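Local atomic coordinates of collagen adhesin (Staphylococcus aureus, PDB entry 2F68), a protein that probably binds collagen at the bacterial cell surface, apparently by wrapping its two beta-rich domains around the collagen in a "hug". Residues Gly44-Gly49 and Ile92-Lys97. Residues are numbered along the deposited sequence; the frame is centred on the assembly and turned at random.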
loop_
_atom_site.group_PDB
_atom_site.type_symbol
_atom_site.label_atom_id
_atom_site.label_comp_id
_atom_site.label_asym_id
_atom_site.label_seq_id
_atom_site.Cartn_x
_atom_site.Cartn_y
_atom_site.Cartn_z
ATOM N N GLY A 44 30.479 -15.784 12.172
ATOM C CA GLY A 44 30.496 -15.205 13.514
ATOM C C GLY A 44 29.234 -15.483 14.308
ATOM O O GLY A 44 28.129 -15.444 13.763
ATOM N N LYS A 45 29.407 -15.756 15.601
ATOM C CA LYS A 45 28.296 -16.054 16.505
ATOM C C LYS A 45 27.389 -14.838 16.699
ATOM O O LYS A 45 27.864 -13.736 16.986
ATOM C CB LYS A 45 28.827 -16.547 17.858
ATOM C CG LYS A 45 27.753 -17.022 18.830
ATOM C CD LYS A 45 28.351 -17.392 20.180
ATOM C CE LYS A 45 27.269 -17.692 21.211
ATOM N NZ LYS A 45 26.514 -18.942 20.910
ATOM N N ILE A 46 26.086 -15.053 16.533
ATOM C CA ILE A 46 25.087 -13.997 16.697
ATOM C C ILE A 46 24.851 -13.725 18.185
ATOM O O ILE A 46 24.521 -14.635 18.950
ATOM C CB ILE A 46 23.753 -14.349 15.985
ATOM C CG1 ILE A 46 24.003 -14.657 14.502
ATOM C CG2 ILE A 46 22.741 -13.212 16.136
ATOM C CD1 ILE A 46 22.885 -15.428 13.819
ATOM N N GLN A 47 25.029 -12.465 18.578
ATOM C CA GLN A 47 24.939 -12.058 19.979
ATOM C C GLN A 47 23.714 -11.182 20.252
ATOM O O GLN A 47 22.962 -10.843 19.334
ATOM C CB GLN A 47 26.215 -11.320 20.401
ATOM C CG GLN A 47 27.479 -12.174 20.374
ATOM C CD GLN A 47 28.741 -11.372 20.644
ATOM O OE1 GLN A 47 29.674 -11.376 19.840
ATOM N NE2 GLN A 47 28.775 -10.678 21.777
ATOM N N ASN A 48 23.524 -10.828 21.522
ATOM C CA ASN A 48 22.455 -9.927 21.943
ATOM C C ASN A 48 22.723 -8.493 21.491
ATOM O O ASN A 48 23.790 -7.936 21.760
ATOM C CB ASN A 48 22.275 -9.989 23.467
ATOM C CG ASN A 48 21.286 -8.955 23.995
ATOM O OD1 ASN A 48 20.244 -8.698 23.390
ATOM N ND2 ASN A 48 21.612 -8.364 25.138
ATOM N N GLY A 49 21.749 -7.909 20.799
ATOM C CA GLY A 49 21.858 -6.538 20.307
ATOM C C GLY A 49 22.360 -6.427 18.879
ATOM O O GLY A 49 22.451 -5.325 18.335
ATOM N N ILE A 92 16.845 -6.296 11.257
ATOM C CA ILE A 92 16.694 -7.543 12.006
ATOM C C ILE A 92 17.472 -7.439 13.314
ATOM O O ILE A 92 18.705 -7.448 13.312
ATOM C CB ILE A 92 17.207 -8.772 11.197
ATOM C CG1 ILE A 92 16.626 -8.790 9.769
ATOM C CG2 ILE A 92 16.939 -10.085 11.955
ATOM C CD1 ILE A 92 15.101 -8.952 9.681
ATOM N N THR A 93 16.748 -7.340 14.428
ATOM C CA THR A 93 17.369 -7.173 15.743
ATOM C C THR A 93 17.208 -8.430 16.598
ATOM O O THR A 93 16.099 -8.945 16.757
ATOM C CB THR A 93 16.794 -5.945 16.490
ATOM O OG1 THR A 93 16.734 -4.823 15.601
ATOM C CG2 THR A 93 17.661 -5.582 17.693
ATOM N N PHE A 94 18.324 -8.911 17.141
ATOM C CA PHE A 94 18.340 -10.103 17.988
ATOM C C PHE A 94 18.429 -9.730 19.466
ATOM O O PHE A 94 19.158 -8.807 19.838
ATOM C CB PHE A 94 19.514 -11.015 17.616
ATOM C CG PHE A 94 19.489 -11.496 16.190
ATOM C CD1 PHE A 94 20.155 -10.789 15.192
ATOM C CD2 PHE A 94 18.809 -12.661 15.846
ATOM C CE1 PHE A 94 20.138 -11.229 13.872
ATOM C CE2 PHE A 94 18.787 -13.109 14.528
ATOM C CZ PHE A 94 19.453 -12.391 13.541
ATOM N N ASN A 95 17.687 -10.455 20.300
ATOM C CA ASN A 95 17.720 -10.250 21.750
ATOM C C ASN A 95 18.624 -11.261 22.469
ATOM O O ASN A 95 19.426 -11.944 21.830
ATOM C CB ASN A 95 16.300 -10.233 22.339
ATOM C CG ASN A 95 15.475 -11.446 21.936
ATOM O OD1 ASN A 95 15.882 -12.590 22.143
ATOM N ND2 ASN A 95 14.300 -11.197 21.370
ATOM N N ASP A 96 18.490 -11.345 23.792
ATOM C CA ASP A 96 19.345 -12.205 24.620
ATOM C C ASP A 96 19.073 -13.705 24.458
ATOM O O ASP A 96 19.911 -14.534 24.822
ATOM C CB ASP A 96 19.250 -11.799 26.099
ATOM C CG ASP A 96 17.830 -11.868 26.640
ATOM O OD1 ASP A 96 17.313 -12.988 26.844
ATOM O OD2 ASP A 96 17.234 -10.797 26.880
ATOM N N LYS A 97 17.908 -14.041 23.909
ATOM C CA LYS A 97 17.486 -15.435 23.751
ATOM C C LYS A 97 18.173 -16.152 22.581
ATOM O O LYS A 97 18.039 -17.369 22.432
ATOM C CB LYS A 97 15.960 -15.524 23.604
ATOM C CG LYS A 97 15.162 -14.999 24.796
ATOM C CD LYS A 97 15.079 -16.020 25.926
ATOM C CE LYS A 97 14.244 -15.502 27.091
ATOM N NZ LYS A 97 12.797 -15.378 26.751
#
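I46 lays its CG2 methyl over one face of the F94 ring, and this CH-pi contact, an example of how a loop is joined to a beta-sheet, ties the loop 44-49 to the end of strand 89-94. I46 CG2 lies 3.7 Å from the ring centroid of F94, 15° off the ring normal and displaced toward the CG-CD1 side. Two torsions bring the groups together: I46 holds CG2 anti to its backbone N, while F94 has CG anti to its carbonyl carbon. Beside this apolar pair runs the one hydrogen bond between the segments, from G49 N to F94 O (2.9 Å), with the donor tilted 31° from the carbonyl plane. G49 makes it with a positive phi, at backbone angles where a side chain would collide with the carbonyl oxygen of N48.

Both segments belong to the Ig-like domain: 44-49 leads into strand 50-54, which pairs antiparallel with strand 89-94, and the bond lies next to the backbone pairing of F94 with D50, just before strand 50-54 begins. Farther along, N48 reaches over the chain as it leaves strand 89-94. N48 OD1 sits 3.2 Å from N95 C and equally close to D96 N, but the angle there is too poor for a hydrogen bond.

The chain that N48 approaches makes an Asx turn: N95 OD1 accepts from K97 N (3.1 Å), in the carbonyl plane and on a lone pair. In the outer shell, E99 OE2 accepts a hydrogen bond from N48 N, and D50 OD2 one from Q47 N, while F39 meets the F94 ring with planes about 80° apart.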